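PDB 4Q6Z: penicillin-binding protein activator LpoB from Escherichia coli, which probably regulates peptidoglycan synthesis as an outer-membrane lipoprotein that interacts with and activates penicillin-binding protein 1B, and is represented here by its C-terminal domain. Local coordinates for residues A22-V28 with K57-V61. Residues are numbered along the deposited sequence.
Sequences AGSVLLV and KFTLV
Two parallel strands of a beta-alpha-beta unit meet here: 25-35 leads into helix 41-53, and the chain returns through 57-61 as the short strand 59-60, an outermost strand of the mixed sheet in this LpoB domain. V25 pairs with T59 and L26 with L60, their CA atoms 4.5 and 4.7 Å apart. From T59 onward, 57-61 straddles L26: L26 N donates to T59 O (2.6 Å) and L26 O accepts from V61 N (3.1 Å). Nearer the N-terminal ends of the segments, G23 N donates to K57 O (2.8 Å), with G23 at positive phi (68/10), and T59 N gives S24 O a weak bond of 3.2 Å. F58, L26 and V61 bury the most surface. The F58 ring (chi1 m) stands with its edge to S24, CD1 lying 3.3 Å from S24 O, while L26 (chi1 t, chi2 p) lays CD2 over one ring face, 4.1 Å from F58 CG. L26 CD2 also touches L60 CD2 at 4.2 Å, and V28 CG2 meets L60 CD2 at 3.9 Å. This side faces the crossover helix, where L52 touches L26, V28 and L60; M14 of helix 3-15 packs on F58. T59 shares the other face with V25, whose CG2 is 4.1 Å from T59 CB. The CA-to-CB bond of V61 points toward 22-28, bringing V61 CB to 4.0 Å from L27 CD1; with chi1 t, V61 CG2 lies 4.1 Å from V25 CG1. Strand 98-106 continues the sheet beyond V25 and L27. Where the backbones part, a water donates to V61 O at 3.0 Å and weakly accepts from V28 N at 3.5 Å.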
ATOM      1  N   ALA A  22       5.611  -8.209 -12.076  1.00 47.69           N
ATOM      2  CA  ALA A  22       6.331  -8.574 -10.865  1.00 45.86           C
ATOM      3  C   ALA A  22       7.741  -7.999 -10.881  1.00 45.94           C
ATOM      4  O   ALA A  22       8.262  -7.580 -11.916  1.00 41.31           O
ATOM      5  CB  ALA A  22       6.382 -10.084 -10.714  1.00 48.57           C
ATOM      6  N   GLY A  23       8.351  -7.986  -9.703  1.00 45.38           N
ATOM      7  CA  GLY A  23       9.660  -7.364  -9.510  1.00 44.80           C
ATOM      8  C   GLY A  23       9.661  -5.853  -9.654  1.00 41.86           C
ATOM      9  O   GLY A  23      10.721  -5.236  -9.656  1.00 45.05           O
ATOM     10  N   SER A  24       8.476  -5.261  -9.737  1.00 38.86           N
ATOM     11  CA  SER A  24       8.348  -3.819  -9.779  1.00 39.93           C
ATOM     12  C   SER A  24       8.672  -3.193  -8.437  1.00 40.98           C
ATOM     13  O   SER A  24       8.524  -3.798  -7.379  1.00 39.46           O
ATOM     14  CB  SER A  24       6.945  -3.385 -10.185  1.00 39.05           C
ATOM     15  OG  SER A  24       6.676  -3.791 -11.498  1.00 39.12           O
ATOM     16  N   VAL A  25       9.127  -1.956  -8.503  1.00 44.69           N
ATOM     17  CA  VAL A  25       9.394  -1.204  -7.306  1.00 41.76           C
ATOM     18  C   VAL A  25       8.091  -0.620  -6.907  1.00 42.57           C
ATOM     19  O   VAL A  25       7.372  -0.099  -7.728  1.00 43.24           O
ATOM     20  CB  VAL A  25      10.392  -0.081  -7.549  1.00 40.14           C
ATOM     21  CG1 VAL A  25      10.587   0.724  -6.273  1.00 39.06           C
ATOM     22  CG2 VAL A  25      11.713  -0.661  -8.058  1.00 39.85           C
ATOM     23  N   LEU A  26       7.820  -0.682  -5.621  1.00 46.95           N
ATOM     24  CA  LEU A  26       6.501  -0.459  -5.089  1.00 45.72           C
ATOM     25  C   LEU A  26       6.613   0.540  -3.939  1.00 43.81           C
ATOM     26  O   LEU A  26       7.225   0.247  -2.907  1.00 46.26           O
ATOM     27  CB  LEU A  26       6.000  -1.798  -4.579  1.00 48.74           C
ATOM     28  CG  LEU A  26       4.511  -1.963  -4.449  1.00 50.28           C
ATOM     29  CD1 LEU A  26       3.967  -2.174  -5.837  1.00 52.15           C
ATOM     30  CD2 LEU A  26       4.206  -3.152  -3.552  1.00 51.16           C
ATOM     31  N   LEU A  27       6.035   1.718  -4.112  1.00 42.08           N
ATOM     32  CA  LEU A  27       5.830   2.639  -2.983  1.00 43.66           C
ATOM     33  C   LEU A  27       4.570   2.190  -2.187  1.00 44.45           C
ATOM     34  O   LEU A  27       3.428   2.285  -2.665  1.00 44.04           O
ATOM     35  CB  LEU A  27       5.774   4.105  -3.457  1.00 41.91           C
ATOM     36  CG  LEU A  27       5.495   5.233  -2.431  1.00 41.68           C
ATOM     37  CD1 LEU A  27       6.493   5.198  -1.303  1.00 42.19           C
ATOM     38  CD2 LEU A  27       5.495   6.622  -3.040  1.00 42.13           C
ATOM     39  N   VAL A  28       4.790   1.650  -0.988  1.00 46.41           N
ATOM     40  CA  VAL A  28       3.693   1.039  -0.210  1.00 46.39           C
ATOM     41  C   VAL A  28       3.133   2.059   0.787  1.00 49.34           C
ATOM     42  O   VAL A  28       3.772   2.342   1.789  1.00 49.18           O
ATOM     43  CB  VAL A  28       4.147  -0.195   0.582  1.00 45.54           C
ATOM     44  CG1 VAL A  28       2.992  -0.753   1.393  1.00 43.98           C
ATOM     45  CG2 VAL A  28       4.743  -1.263  -0.324  1.00 45.75           C
ATOM     46  N   LYS A  57       9.394 -10.592  -4.611  1.00 75.92           N
ATOM     47  CA  LYS A  57       8.660 -10.448  -5.864  1.00 70.33           C
ATOM     48  C   LYS A  57       8.227  -8.995  -6.047  1.00 66.27           C
ATOM     49  O   LYS A  57       7.713  -8.606  -7.094  1.00 64.70           O
ATOM     50  CB  LYS A  57       7.444 -11.369  -5.872  1.00 72.15           C
ATOM     51  CG  LYS A  57       6.522 -11.115  -4.678  1.00 79.24           C
ATOM     52  CD  LYS A  57       5.857 -12.364  -4.117  1.00 83.73           C
ATOM     53  CE  LYS A  57       4.734 -11.957  -3.164  1.00 81.45           C
ATOM     54  NZ  LYS A  57       4.132 -13.142  -2.499  1.00 82.77           N
ATOM     55  N   PHE A  58       8.429  -8.190  -5.012  1.00 60.82           N
ATOM     56  CA  PHE A  58       8.418  -6.737  -5.157  1.00 58.30           C
ATOM     57  C   PHE A  58       9.562  -6.110  -4.387  1.00 54.06           C
ATOM     58  O   PHE A  58       9.843  -6.492  -3.248  1.00 58.08           O
ATOM     59  CB  PHE A  58       7.116  -6.139  -4.634  1.00 57.91           C
ATOM     60  CG  PHE A  58       5.938  -6.341  -5.547  1.00 54.68           C
ATOM     61  CD1 PHE A  58       5.893  -5.740  -6.788  1.00 50.71           C
ATOM     62  CD2 PHE A  58       4.858  -7.109  -5.136  1.00 56.69           C
ATOM     63  CE1 PHE A  58       4.802  -5.907  -7.609  1.00 50.74           C
ATOM     64  CE2 PHE A  58       3.767  -7.290  -5.953  1.00 52.26           C
ATOM     65  CZ  PHE A  58       3.742  -6.689  -7.192  1.00 52.19           C
ATOM     66  N   THR A  59      10.192  -5.127  -5.006  1.00 47.97           N
ATOM     67  CA  THR A  59      11.024  -4.165  -4.302  1.00 50.25           C
ATOM     68  C   THR A  59      10.222  -2.993  -3.712  1.00 54.48           C
ATOM     69  O   THR A  59       9.381  -2.429  -4.399  1.00 56.17           O
ATOM     70  CB  THR A  59      12.042  -3.623  -5.302  1.00 49.50           C
ATOM     71  OG1 THR A  59      12.294  -4.614  -6.303  1.00 46.96           O
ATOM     72  CG2 THR A  59      13.328  -3.232  -4.624  1.00 52.14           C
ATOM     73  N   LEU A  60      10.462  -2.644  -2.443  1.00 56.10           N
ATOM     74  CA  LEU A  60       9.702  -1.565  -1.773  1.00 55.81           C
ATOM     75  C   LEU A  60      10.573  -0.355  -1.525  1.00 52.04           C
ATOM     76  O   LEU A  60      11.740  -0.459  -1.195  1.00 51.11           O
ATOM     77  CB  LEU A  60       9.079  -2.002  -0.424  1.00 59.61           C
ATOM     78  CG  LEU A  60       8.661  -3.469  -0.247  1.00 62.46           C
ATOM     79  CD1 LEU A  60       8.220  -3.723   1.189  1.00 63.56           C
ATOM     80  CD2 LEU A  60       7.563  -3.871  -1.214  1.00 60.89           C
ATOM     81  N   VAL A  61       9.993   0.813  -1.643  1.00 53.29           N
ATOM     82  CA  VAL A  61      10.711   1.996  -1.227  1.00 53.46           C
ATOM     83  C   VAL A  61      10.884   1.942   0.299  1.00 58.45           C
ATOM     84  O   VAL A  61       9.907   1.818   1.036  1.00 62.17           O
ATOM     85  CB  VAL A  61       9.956   3.264  -1.642  1.00 52.42           C
ATOM     86  CG1 VAL A  61      10.630   4.505  -1.082  1.00 51.01           C
ATOM     87  CG2 VAL A  61       9.841   3.345  -3.159  1.00 51.49           C
TER
HETATM   88  O   HOH W   1       7.267   3.167   0.941  1.00 42.03           O